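Local coordinates for nonsense-mediated mRNA decay protein 2 (Saccharomyces cerevisiae, PDB 4LUN), which takes part in nonsense-mediated decay of mRNAs with premature stop codons and is present here as its N-terminal MIF4G domain, at residues 46-51 against 94-99; 78-83 against 114-119; 88-93 against 143-148; 150-155 against 220-225; 205-208 against 214-217. All blocks are in the same frame, centred on the assembly; numbering follows the deposited sequence. Where two conformers were deposited one is given.

Contact 1 (46-51 against 94-99); sequences KGFVKG and VEIISG
On the helix that carries Ile96 and Ile97 up against Phe48, the backbone oxygen of Val94 is gripped by two donors of one residue: Ser98 N at 2.9 Å and, from the opposite face of the carbonyl plane, Ser98 OG at 2.8 Å. A small hydroxyl suits this buried position, since it folds back onto its own backbone and also receives the amide of Asn13. The contact itself is apolar. Phe48 projects from the loop with CG anti to the carbonyl carbon (chi1 -60°), which turns the ring onto the two isoleucines. Ile96 CD1 comes obliquely to Phe48 CD1 at 3.8 Å, while Ile97 crosses the ring at nearly a right angle, its CD1 lying 4.0 Å from Phe48 CE2. Ile97 starts off alongside the contact and bends its tip inward, a reach that its long CG1 branch allows. Just ahead of Phe48, Gly47 leaves the helical path at a phi of 104°, where a side chain would press on the preceding carbonyl. Val76, Cys79 and Leu80 of helix 69-81 also touch the phenyl. A loop aromatic buried among helices in this way is part of the all-helical, HEAT-like core of a MIF4G domain.

Contact 2 (78-83 against 114-119); sequences ECLLNV and GAFLQA
The end of helix 69-81 packs on helix 106-116 and the residues that follow it, in the HEAT-repeat fold of the MIF4G domain, through Leu80 and Leu81 on one side and Phe116 and Ala119 on the other. Phe116 supplies the broad surface. Its CG stands anti to the backbone nitrogen (chi1 -170°), so that the ring reaches across to the leucines although its first side-chain bond runs alongside the contact. The CD1-CE1 side of the ring does the touching. Leu81 slides past Phe116 in the opposite direction, and its CD2 methyl lies 3.5 Å from both Phe116 CD1 and Phe116 CE1, in an oblique approach. The same methyl meets Ala119 CB at 3.5 Å and is thus wedged between the CD1-CE1 bond of the ring and a small residue that leaves it room. Leu80 crosses the ring at about a right angle: its CG is 3.8 Å from Phe116 CE1, and its CD2 is 4.0 Å from Phe116 CD1. Ala119 is brought into position by a tight backbone turn in which Ala119 N bonds to Phe116 O at 3.0 Å. Beyond the pair, Leu80 also rests on Val146 and Leu150, and Phe116 on Phe147, all of helix 130-152. With carbon meeting carbon throughout, the contact depends on shape, dispersion and exclusion of water; no directional bond joins the two segments, and the ring is placed by the fit of the surrounding side chains.

Contact 3 (88-93 against 143-148); sequences DDVIAA and NLRVFT
Two helical segments come together with Val90 and Val146 as their closest backbone points, CA to CA 6.5 Å, a spacing that a pair of slim beta-branched residues permits. Each helix keeps its regular bonding here, such as Ala93 N to Asp89 O and Phe147 N to Asn143 O. The first side-chain bond of Val90 points toward the other helix, and the residue touches Val146 through the CG2 methyls, 4.2 Å apart. Its other partner is the longer Arg145. Packing of helix 87-104 on helix 130-152 belongs to the layered helices of the MIF4G domain, and here the arginine lays a flat group over the valine. The Arg145 chain leaves with CG anti to the backbone nitrogen and bends at chi2 (-95°), bringing one guanidinium face over both Val90 methyls: CG1 is 3.6 Å from Arg145 NE, and CG2, offset toward the rim, is 3.8 Å from Arg145 NH1. The polar rim is meanwhile held by a salt bridge from NE to Glu149 and a hydrogen bond from NH2 to Asn87, which restrain the plane's rotation. Further along the same helix, Thr148 OG1 donates to Leu144 O at 2.8 Å, across the carbonyl plane from the bond made by Thr148 N, and its hydroxyl is thereby satisfied despite being buried.

Contact 4 (150-155 against 220-225); sequences LYLVGV and NSWDDL
One face of the Trp222 indole carries a methyl of Leu152, and one face of the Tyr151 phenol carries a bound water displaced toward the rim. The first is a CH-pi contact: Leu152 CD1 sits 3.9 Å from the centroid of the Trp222 six-membered ring, only 16° off the ring normal. Leu152 CG stands anti to the carbonyl carbon and beside the backbone nitrogen (chi1 -70°), which brings the methyl pair to Trp222. A forked aliphatic chain suits this place: CD1 covers the six-membered ring, while CD2 stands past its rim, 3.9 Å from Trp222 CE3. The indole nitrogen, at another part of the rim, bonds to Asp3 OD1. Tyr151 likewise sends its polar end elsewhere, to the backbone nitrogen of Tyr227. The water joins the two backbones, donating to Tyr151 O at 2.9 Å and to Leu225 O at 2.7 Å. Tyr151 O is thus used twice, for it also accepts from Gly154 N at 2.9 Å. This second bond, together with that from Val155 N to Leu150 O, makes a Schellman motif that ends helix 130-152, with Gly154 at positive phi as its C-prime residue, where lack of a side chain is an advantage. Across the contact, the loop 220-225 begins with a type I turn from Asn220 to Asp223, and Leu225 N bonds to Trp222 O at 2.8 Å. Leu225 then presses its apolar chain onto the backbone of Leu152, with CB 3.3 Å from Leu152 O. That carbonyl oxygen is buried by the contact and has no polar partner in the model.

Contact 5 (205-208 against 214-217); sequences TAFI and LFRD
Phe215 meets Phe207 and Ile208, crossing each at about a right angle, and the torsions of all three explain how. Phe207 turns its ring away from its own backbone nitrogen, CG lying anti to it, which carries the ring beyond the helix to the neighbouring loop. Phe215 takes the other common setting, with CG anti to the carbonyl carbon; its first side-chain bond points toward helix 201-210, and the ring follows to meet Phe207 and Ile208. The rings meet rim to rim with their planes at 89° and centroids 5.8 Å apart; neither lies over the other, so this is not a T-shaped stack. Phe207 CD2 comes within 3.5 Å of Phe215 CE2. Ile208 adopts a less usual form for a helix: its CG1 lies between the backbone nitrogen and the carbonyl carbon (chi1 66°). The longer branch consequently leads off from Phe215, and CG2 is left over the centre of the Phe215 ring, 3.9 Å from its centroid and 8° from the normal. Elsewhere Ile208 packs on Leu299 and Phe302 of helix 277-303. Leu214, whose chain is extended, adds CD1 at 4.2 Å from Phe207 CZ. The segment 214-217 thus folds back on the helix it follows, and Phe239 of helix 231-271 meets the Phe215 ring as well. Aromatic rims carry a slight positive charge and faces a slight negative one, so the methyl over the face is electrostatically well matched, whereas the rim-to-rim pair probably relies mainly on dispersion.

Contacts 1, 2 and 3 form one continuous core. Leu80 CD1 of contact 2 reaches Phe48 CE2 of contact 1 at 3.8 Å, Phe116 CE2 of contact 2 meets Phe147 CB of contact 3 at 3.8 Å, and contacts 1 and 3, whose centres are 9 Å apart, share helix 87-104. A salt bridge from Lys50 NZ to Asp88 OD2, 3.0 Å long, ties that pair at its polar margin. Helix 130-152 serves contacts 3 and 4 in turn, and Leu144 CD2 passes the packing on to Phe207 CD1 of contact 5 at 3.5 Å. Contact 5 is nested in the chain loop that contact 4 closes, and Trp222 CE3 meets Leu214 CD2 at 4.0 Å. Contacts 1 and 5 remain separate, their nearest atoms about 13 Å apart.

Contact 1 (46-51 against 94-99)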
# COMPACT_ATOMS: atom_id res chain seq x y z
N LYS A 46 9.40 7.73 19.16
CA LYS A 46 10.31 6.60 19.17
C LYS A 46 9.87 5.58 18.11
O LYS A 46 10.61 4.65 17.78
CB LYS A 46 10.41 5.96 20.56
CG LYS A 46 9.50 4.78 20.78
CD LYS A 46 10.19 3.75 21.65
CE LYS A 46 9.39 2.46 21.73
NZ LYS A 46 10.29 1.29 21.95
N GLY A 47 8.67 5.77 17.58
CA GLY A 47 8.18 4.96 16.47
C GLY A 47 7.18 3.91 16.88
O GLY A 47 7.08 3.53 18.05
N PHE A 48 6.41 3.43 15.90
CA PHE A 48 5.42 2.40 16.16
C PHE A 48 6.06 1.03 16.01
O PHE A 48 6.19 0.51 14.90
CB PHE A 48 4.20 2.57 15.23
CG PHE A 48 3.51 3.91 15.37
CD1 PHE A 48 3.69 4.69 16.51
CD2 PHE A 48 2.68 4.39 14.37
CE1 PHE A 48 3.06 5.92 16.64
CE2 PHE A 48 2.04 5.61 14.50
CZ PHE A 48 2.23 6.38 15.63
N VAL A 49 6.50 0.47 17.13
CA VAL A 49 7.09 -0.86 17.16
C VAL A 49 6.36 -1.71 18.19
O VAL A 49 5.58 -1.19 18.98
CB VAL A 49 8.60 -0.83 17.50
CG1 VAL A 49 9.37 0.02 16.50
CG2 VAL A 49 8.81 -0.32 18.92
N LYS A 50 6.63 -3.01 18.16
CA LYS A 50 5.94 -3.96 19.02
C LYS A 50 6.09 -3.62 20.49
O LYS A 50 7.18 -3.30 20.95
CB LYS A 50 6.46 -5.38 18.75
CG LYS A 50 5.42 -6.46 18.96
CD LYS A 50 5.76 -7.34 20.15
CE LYS A 50 4.82 -8.54 20.22
NZ LYS A 50 4.95 -9.40 19.01
N GLY A 51 4.97 -3.67 21.22
CA GLY A 51 4.98 -3.43 22.66
C GLY A 51 4.75 -1.98 23.06
O GLY A 51 4.26 -1.71 24.15
N VAL A 94 -1.51 -0.10 14.31
CA VAL A 94 -2.96 -0.20 14.20
C VAL A 94 -3.65 0.06 15.55
O VAL A 94 -4.64 0.79 15.62
CB VAL A 94 -3.41 -1.56 13.63
CG1 VAL A 94 -4.92 -1.72 13.77
CG2 VAL A 94 -2.97 -1.71 12.18
N GLU A 95 -3.13 -0.54 16.62
CA GLU A 95 -3.72 -0.35 17.94
C GLU A 95 -3.59 1.09 18.43
O GLU A 95 -4.52 1.64 19.01
CB GLU A 95 -3.07 -1.30 18.96
CG GLU A 95 -3.39 -2.77 18.73
CD GLU A 95 -4.73 -3.18 19.29
OE1 GLU A 95 -5.42 -2.35 19.93
OE2 GLU A 95 -5.10 -4.36 19.10
N ILE A 96 -2.42 1.68 18.20
CA ILE A 96 -2.16 3.07 18.57
C ILE A 96 -3.03 4.06 17.80
O ILE A 96 -3.62 4.96 18.39
CB ILE A 96 -0.68 3.41 18.36
CG1 ILE A 96 0.19 2.56 19.30
CG2 ILE A 96 -0.42 4.89 18.57
CD1 ILE A 96 1.65 2.49 18.88
N ILE A 97 -3.12 3.89 16.49
CA ILE A 97 -3.97 4.78 15.69
C ILE A 97 -5.44 4.60 16.06
O ILE A 97 -6.17 5.58 16.11
CB ILE A 97 -3.77 4.56 14.17
CG1 ILE A 97 -2.33 4.87 13.77
CG2 ILE A 97 -4.73 5.45 13.37
CD1 ILE A 97 -1.89 6.27 14.13
N SER A 98 -5.86 3.37 16.33
CA SER A 98 -7.24 3.11 16.75
C SER A 98 -7.57 3.83 18.06
O SER A 98 -8.65 4.39 18.19
CB SER A 98 -7.50 1.61 16.89
OG SER A 98 -7.46 0.97 15.63
N GLY A 99 -6.63 3.80 19.00
CA GLY A 99 -6.81 4.50 20.27
C GLY A 99 -6.97 6.00 20.08
O GLY A 99 -7.86 6.62 20.65

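Contact 2 (78-83 against 114-119)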
# COMPACT_ATOMS: atom_id res chain seq x y z
N GLU A 78 4.23 11.31 10.38
CA GLU A 78 5.61 10.94 10.11
C GLU A 78 5.90 9.51 10.57
O GLU A 78 6.50 8.73 9.84
CB GLU A 78 6.56 11.93 10.79
CG GLU A 78 7.84 12.18 10.02
CD GLU A 78 8.35 13.60 10.21
OE1 GLU A 78 8.57 14.29 9.20
OE2 GLU A 78 8.53 14.02 11.38
N CYS A 79 5.46 9.17 11.78
CA CYS A 79 5.68 7.82 12.31
C CYS A 79 4.99 6.75 11.46
O CYS A 79 5.55 5.69 11.22
CB CYS A 79 5.19 7.71 13.75
SG CYS A 79 6.12 8.74 14.89
N LEU A 80 3.76 7.04 11.02
CA LEU A 80 2.99 6.08 10.25
C LEU A 80 3.63 5.80 8.90
O LEU A 80 3.68 4.66 8.44
CB LEU A 80 1.56 6.59 10.05
CG LEU A 80 0.49 5.51 9.99
CD1 LEU A 80 0.66 4.55 11.15
CD2 LEU A 80 -0.89 6.17 10.03
N LEU A 81 4.12 6.86 8.27
CA LEU A 81 4.73 6.74 6.95
C LEU A 81 6.05 5.98 7.03
O LEU A 81 6.53 5.46 6.03
CB LEU A 81 4.95 8.11 6.32
CG LEU A 81 3.71 8.91 5.88
CD1 LEU A 81 4.10 10.32 5.47
CD2 LEU A 81 3.02 8.21 4.73
N ASN A 82 6.62 5.90 8.23
CA ASN A 82 7.92 5.27 8.40
C ASN A 82 7.88 3.95 9.16
O ASN A 82 8.92 3.43 9.58
CB ASN A 82 8.88 6.24 9.11
CG ASN A 82 9.26 7.42 8.23
OD1 ASN A 82 9.65 7.26 7.07
ND2 ASN A 82 9.14 8.63 8.78
N VAL A 83 6.69 3.39 9.34
CA VAL A 83 6.56 2.08 9.97
C VAL A 83 7.35 1.05 9.16
O VAL A 83 7.25 1.01 7.94
CB VAL A 83 5.08 1.64 10.10
CG1 VAL A 83 4.98 0.24 10.69
CG2 VAL A 83 4.31 2.62 10.96
N GLY A 114 -5.73 12.62 5.19
CA GLY A 114 -5.42 13.48 4.06
C GLY A 114 -3.93 13.60 3.82
O GLY A 114 -3.48 13.59 2.67
N ALA A 115 -3.16 13.71 4.90
CA ALA A 115 -1.71 13.81 4.80
C ALA A 115 -1.10 12.47 4.42
O ALA A 115 -0.16 12.40 3.63
CB ALA A 115 -1.12 14.31 6.10
N PHE A 116 -1.63 11.39 5.00
CA PHE A 116 -1.10 10.07 4.70
C PHE A 116 -1.27 9.69 3.22
O PHE A 116 -0.39 9.06 2.64
CB PHE A 116 -1.72 9.00 5.61
CG PHE A 116 -1.04 7.66 5.52
CD1 PHE A 116 0.05 7.35 6.33
CD2 PHE A 116 -1.46 6.72 4.60
CE1 PHE A 116 0.69 6.12 6.22
CE2 PHE A 116 -0.83 5.49 4.49
CZ PHE A 116 0.25 5.18 5.30
N LEU A 117 -2.38 10.10 2.62
CA LEU A 117 -2.67 9.75 1.22
C LEU A 117 -1.68 10.37 0.24
O LEU A 117 -1.57 9.92 -0.91
CB LEU A 117 -4.11 10.16 0.86
CG LEU A 117 -5.21 9.29 1.47
CD1 LEU A 117 -6.59 9.97 1.31
CD2 LEU A 117 -5.22 7.92 0.78
N GLN A 118 -0.97 11.41 0.69
CA GLN A 118 0.04 12.05 -0.16
C GLN A 118 1.13 11.04 -0.51
O GLN A 118 1.82 11.19 -1.53
CB GLN A 118 0.63 13.27 0.54
CG GLN A 118 1.65 14.05 -0.28
CD GLN A 118 1.09 14.57 -1.60
OE1 GLN A 118 -0.05 15.03 -1.66
NE2 GLN A 118 1.89 14.51 -2.65
N ALA A 119 1.27 10.00 0.30
CA ALA A 119 2.29 8.97 0.07
C ALA A 119 2.06 8.18 -1.23
O ALA A 119 2.96 7.49 -1.74
CB ALA A 119 2.35 8.01 1.25

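Contact 3 (88-93 against 143-148)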
# COMPACT_ATOMS: atom_id res chain seq x y z
N ASP A 88 4.66 -7.30 13.31
CA ASP A 88 4.38 -6.92 14.70
C ASP A 88 4.35 -5.41 14.90
O ASP A 88 3.59 -4.90 15.74
CB ASP A 88 5.38 -7.57 15.65
CG ASP A 88 5.06 -9.03 15.92
OD1 ASP A 88 5.99 -9.86 15.85
OD2 ASP A 88 3.88 -9.34 16.20
N ASP A 89 5.18 -4.69 14.15
CA ASP A 89 5.20 -3.24 14.22
C ASP A 89 3.94 -2.64 13.60
O ASP A 89 3.38 -1.67 14.11
CB ASP A 89 6.45 -2.69 13.54
CG ASP A 89 7.72 -2.99 14.31
OD1 ASP A 89 7.64 -3.78 15.28
OD2 ASP A 89 8.78 -2.45 13.96
N VAL A 90 3.48 -3.22 12.49
CA VAL A 90 2.21 -2.82 11.87
C VAL A 90 1.03 -2.97 12.84
O VAL A 90 0.19 -2.08 12.95
CB VAL A 90 1.97 -3.60 10.55
CG1 VAL A 90 0.60 -3.30 9.99
CG2 VAL A 90 3.04 -3.25 9.52
N ILE A 91 0.97 -4.09 13.55
CA ILE A 91 -0.11 -4.31 14.53
C ILE A 91 -0.10 -3.25 15.63
O ILE A 91 -1.15 -2.73 16.01
CB ILE A 91 -0.04 -5.71 15.16
CG1 ILE A 91 -0.68 -6.73 14.22
CG2 ILE A 91 -0.74 -5.76 16.50
CD1 ILE A 91 0.12 -7.99 14.08
N ALA A 92 1.09 -2.93 16.13
CA ALA A 92 1.24 -1.89 17.13
C ALA A 92 0.72 -0.56 16.60
O ALA A 92 -0.01 0.15 17.30
CB ALA A 92 2.70 -1.76 17.54
N ALA A 93 1.07 -0.23 15.36
CA ALA A 93 0.61 1.01 14.75
C ALA A 93 -0.92 1.03 14.66
O ALA A 93 -1.55 2.06 14.90
CB ALA A 93 1.23 1.19 13.37
N ASN A 143 3.65 1.59 2.83
CA ASN A 143 2.59 2.56 3.07
C ASN A 143 1.22 2.00 2.69
O ASN A 143 0.24 2.22 3.40
CB ASN A 143 2.86 3.85 2.29
CG ASN A 143 4.08 4.60 2.82
OD1 ASN A 143 4.47 4.42 3.98
ND2 ASN A 143 4.66 5.45 1.99
N LEU A 144 1.17 1.27 1.58
CA LEU A 144 -0.09 0.65 1.17
C LEU A 144 -0.52 -0.40 2.18
O LEU A 144 -1.71 -0.53 2.48
CB LEU A 144 0.07 0.01 -0.23
CG LEU A 144 -1.11 -0.80 -0.79
CD1 LEU A 144 -2.32 0.11 -1.05
CD2 LEU A 144 -0.67 -1.50 -2.06
N ARG A 145 0.44 -1.14 2.73
CA ARG A 145 0.08 -2.20 3.67
C ARG A 145 -0.53 -1.60 4.92
O ARG A 145 -1.59 -2.04 5.40
CB ARG A 145 1.32 -3.02 4.01
CG ARG A 145 1.01 -4.29 4.79
CD ARG A 145 1.15 -4.09 6.27
NE ARG A 145 0.76 -5.28 7.01
CZ ARG A 145 1.61 -6.23 7.39
NH1 ARG A 145 2.90 -6.12 7.09
NH2 ARG A 145 1.17 -7.29 8.06
N VAL A 146 0.12 -0.56 5.43
CA VAL A 146 -0.34 0.10 6.65
C VAL A 146 -1.70 0.76 6.43
O VAL A 146 -2.58 0.69 7.29
CB VAL A 146 0.71 1.12 7.16
CG1 VAL A 146 0.12 2.03 8.23
CG2 VAL A 146 1.94 0.37 7.70
N PHE A 147 -1.85 1.41 5.28
CA PHE A 147 -3.13 2.01 4.93
C PHE A 147 -4.24 0.98 4.98
O PHE A 147 -5.30 1.22 5.54
CB PHE A 147 -3.12 2.63 3.54
CG PHE A 147 -4.48 3.10 3.12
CD1 PHE A 147 -4.90 4.39 3.42
CD2 PHE A 147 -5.35 2.26 2.44
CE1 PHE A 147 -6.17 4.82 3.06
CE2 PHE A 147 -6.62 2.69 2.08
CZ PHE A 147 -7.02 3.98 2.39
N THR A 148 -3.97 -0.18 4.37
CA THR A 148 -4.99 -1.20 4.23
C THR A 148 -5.37 -1.81 5.58
O THR A 148 -6.56 -2.09 5.83
CB THR A 148 -4.55 -2.28 3.22
OG1 THR A 148 -4.25 -1.63 1.98
CG2 THR A 148 -5.69 -3.25 2.96

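Contact 4 (150-155 against 220-225)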
# COMPACT_ATOMS: atom_id res chain seq x y z
N LEU A 150 -5.35 -0.25 8.36
CA LEU A 150 -6.18 0.77 9.03
C LEU A 150 -7.54 0.93 8.37
O LEU A 150 -8.51 1.39 9.00
CB LEU A 150 -5.46 2.12 9.09
CG LEU A 150 -4.28 2.14 10.05
CD1 LEU A 150 -3.42 3.38 9.80
CD2 LEU A 150 -4.79 2.11 11.49
N TYR A 151 -7.61 0.59 7.09
CA TYR A 151 -8.88 0.54 6.40
C TYR A 151 -9.71 -0.60 6.98
O TYR A 151 -10.90 -0.43 7.26
CB TYR A 151 -8.67 0.33 4.88
CG TYR A 151 -9.96 -0.03 4.18
CD1 TYR A 151 -10.82 0.95 3.72
CD2 TYR A 151 -10.33 -1.36 4.00
CE1 TYR A 151 -12.01 0.62 3.11
CE2 TYR A 151 -11.52 -1.70 3.40
CZ TYR A 151 -12.35 -0.72 2.95
OH TYR A 151 -13.53 -1.07 2.33
N LEU A 152 -9.08 -1.76 7.17
CA LEU A 152 -9.83 -2.94 7.60
C LEU A 152 -10.37 -2.82 9.03
O LEU A 152 -11.32 -3.51 9.40
CB LEU A 152 -8.99 -4.20 7.45
CG LEU A 152 -8.72 -4.63 6.00
CD1 LEU A 152 -7.64 -5.69 5.97
CD2 LEU A 152 -10.01 -5.14 5.34
N VAL A 153 -9.76 -1.95 9.82
CA VAL A 153 -10.30 -1.69 11.16
C VAL A 153 -11.18 -0.44 11.23
O VAL A 153 -11.55 -0.00 12.31
CB VAL A 153 -9.21 -1.68 12.28
CG1 VAL A 153 -8.53 -3.05 12.35
CG2 VAL A 153 -8.20 -0.57 12.05
N GLY A 154 -11.52 0.12 10.08
CA GLY A 154 -12.50 1.19 10.05
C GLY A 154 -11.99 2.57 10.43
O GLY A 154 -12.77 3.48 10.72
N VAL A 155 -10.67 2.75 10.42
CA VAL A 155 -10.11 4.07 10.69
C VAL A 155 -10.08 4.90 9.41
O VAL A 155 -10.61 6.02 9.37
CB VAL A 155 -8.69 3.95 11.28
CG1 VAL A 155 -8.05 5.33 11.42
CG2 VAL A 155 -8.76 3.25 12.63
N ASN A 220 -15.56 -14.70 2.58
CA ASN A 220 -16.37 -13.63 3.17
C ASN A 220 -15.85 -13.14 4.53
O ASN A 220 -16.50 -12.32 5.18
CB ASN A 220 -17.81 -14.10 3.34
CG ASN A 220 -18.46 -14.49 2.03
OD1 ASN A 220 -18.00 -14.10 0.96
ND2 ASN A 220 -19.54 -15.26 2.12
N SER A 221 -14.67 -13.61 4.93
CA SER A 221 -14.14 -13.33 6.26
C SER A 221 -14.02 -11.84 6.61
O SER A 221 -14.12 -11.46 7.77
CB SER A 221 -12.79 -14.02 6.44
OG SER A 221 -11.88 -13.61 5.43
N TRP A 222 -13.81 -10.99 5.60
CA TRP A 222 -13.64 -9.55 5.84
C TRP A 222 -14.83 -8.69 5.43
O TRP A 222 -14.76 -7.47 5.51
CB TRP A 222 -12.35 -9.03 5.17
CG TRP A 222 -11.09 -9.50 5.81
CD1 TRP A 222 -10.97 -10.16 6.99
CD2 TRP A 222 -9.75 -9.35 5.29
NE1 TRP A 222 -9.64 -10.44 7.25
CE2 TRP A 222 -8.88 -9.95 6.22
CE3 TRP A 222 -9.22 -8.77 4.14
CZ2 TRP A 222 -7.49 -9.99 6.03
CZ3 TRP A 222 -7.83 -8.81 3.95
CH2 TRP A 222 -6.99 -9.42 4.89
N ASP A 223 -15.94 -9.33 5.04
CA ASP A 223 -17.12 -8.58 4.62
C ASP A 223 -17.61 -7.55 5.64
O ASP A 223 -18.06 -6.47 5.26
CB ASP A 223 -18.28 -9.53 4.28
CG ASP A 223 -18.08 -10.25 2.96
OD1 ASP A 223 -17.10 -9.96 2.23
OD2 ASP A 223 -18.94 -11.11 2.63
N ASP A 224 -17.52 -7.87 6.93
CA ASP A 224 -17.97 -6.95 7.98
C ASP A 224 -17.01 -5.78 8.16
O ASP A 224 -17.33 -4.81 8.84
CB ASP A 224 -18.08 -7.67 9.33
CG ASP A 224 -19.27 -8.61 9.40
OD1 ASP A 224 -20.16 -8.53 8.53
OD2 ASP A 224 -19.31 -9.42 10.35
N LEU A 225 -15.83 -5.90 7.56
CA LEU A 225 -14.79 -4.89 7.74
C LEU A 225 -14.76 -3.90 6.59
O LEU A 225 -14.15 -2.84 6.68
CB LEU A 225 -13.42 -5.55 7.85
CG LEU A 225 -13.28 -6.60 8.94
CD1 LEU A 225 -11.88 -7.23 8.90
CD2 LEU A 225 -13.57 -5.97 10.28
O HOH W 1 -13.63 -0.26 6.35

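Contact 5 (205-208 against 214-217)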
# COMPACT_ATOMS: atom_id res chain seq x y z
N THR A 205 1.48 -7.99 -6.76
CA THR A 205 1.68 -9.32 -6.19
C THR A 205 1.79 -9.27 -4.67
O THR A 205 1.27 -10.14 -3.97
CB THR A 205 2.89 -10.06 -6.80
OG1 THR A 205 4.08 -9.29 -6.62
CG2 THR A 205 2.67 -10.24 -8.27
N ALA A 206 2.46 -8.25 -4.15
CA ALA A 206 2.57 -8.11 -2.71
C ALA A 206 1.21 -7.88 -2.09
O ALA A 206 0.94 -8.35 -0.98
CB ALA A 206 3.51 -6.95 -2.34
N PHE A 207 0.35 -7.14 -2.79
CA PHE A 207 -0.95 -6.80 -2.23
C PHE A 207 -1.88 -8.00 -2.18
O PHE A 207 -2.55 -8.24 -1.17
CB PHE A 207 -1.60 -5.65 -3.01
CG PHE A 207 -2.83 -5.08 -2.34
CD1 PHE A 207 -2.71 -4.23 -1.25
CD2 PHE A 207 -4.09 -5.39 -2.81
CE1 PHE A 207 -3.83 -3.71 -0.63
CE2 PHE A 207 -5.22 -4.87 -2.20
CZ PHE A 207 -5.09 -4.03 -1.10
N ILE A 208 -1.92 -8.79 -3.25
CA ILE A 208 -2.81 -9.95 -3.25
C ILE A 208 -2.37 -11.00 -2.25
O ILE A 208 -3.20 -11.69 -1.68
CB ILE A 208 -2.96 -10.59 -4.66
CG1 ILE A 208 -1.64 -11.22 -5.13
CG2 ILE A 208 -3.50 -9.58 -5.66
CD1 ILE A 208 -1.74 -11.80 -6.53
N LEU A 214 -9.71 -10.12 -0.12
CA LEU A 214 -10.29 -9.09 -0.97
C LEU A 214 -10.40 -9.56 -2.41
O LEU A 214 -11.08 -8.94 -3.21
CB LEU A 214 -9.49 -7.78 -0.89
CG LEU A 214 -9.38 -7.13 0.49
CD1 LEU A 214 -8.57 -5.84 0.43
CD2 LEU A 214 -10.78 -6.81 1.04
N PHE A 215 -9.73 -10.66 -2.75
CA PHE A 215 -9.63 -11.09 -4.15
C PHE A 215 -10.28 -12.43 -4.43
O PHE A 215 -10.31 -12.90 -5.58
CB PHE A 215 -8.17 -11.10 -4.59
CG PHE A 215 -7.58 -9.73 -4.63
CD1 PHE A 215 -7.76 -8.92 -5.74
CD2 PHE A 215 -6.91 -9.22 -3.53
CE1 PHE A 215 -7.23 -7.64 -5.77
CE2 PHE A 215 -6.39 -7.94 -3.54
CZ PHE A 215 -6.56 -7.15 -4.68
N ARG A 216 -10.81 -13.04 -3.39
CA ARG A 216 -11.48 -14.33 -3.51
C ARG A 216 -12.97 -14.20 -3.18
O ARG A 216 -13.33 -13.97 -2.03
CB ARG A 216 -10.80 -15.37 -2.63
CG ARG A 216 -9.28 -15.43 -2.83
CD ARG A 216 -8.72 -16.81 -2.49
NE ARG A 216 -7.30 -16.94 -2.82
CZ ARG A 216 -6.82 -17.14 -4.04
NH1 ARG A 216 -7.64 -17.22 -5.08
NH2 ARG A 216 -5.51 -17.25 -4.23
N ASP A 217 -13.82 -14.34 -4.19
CA ASP A 217 -15.25 -14.11 -4.00
C ASP A 217 -15.88 -14.98 -2.91
O ASP A 217 -16.80 -14.54 -2.23
CB ASP A 217 -16.04 -14.26 -5.30
CG ASP A 217 -17.52 -13.97 -5.11
OD1 ASP A 217 -17.86 -12.79 -4.87
OD2 ASP A 217 -18.34 -14.92 -5.19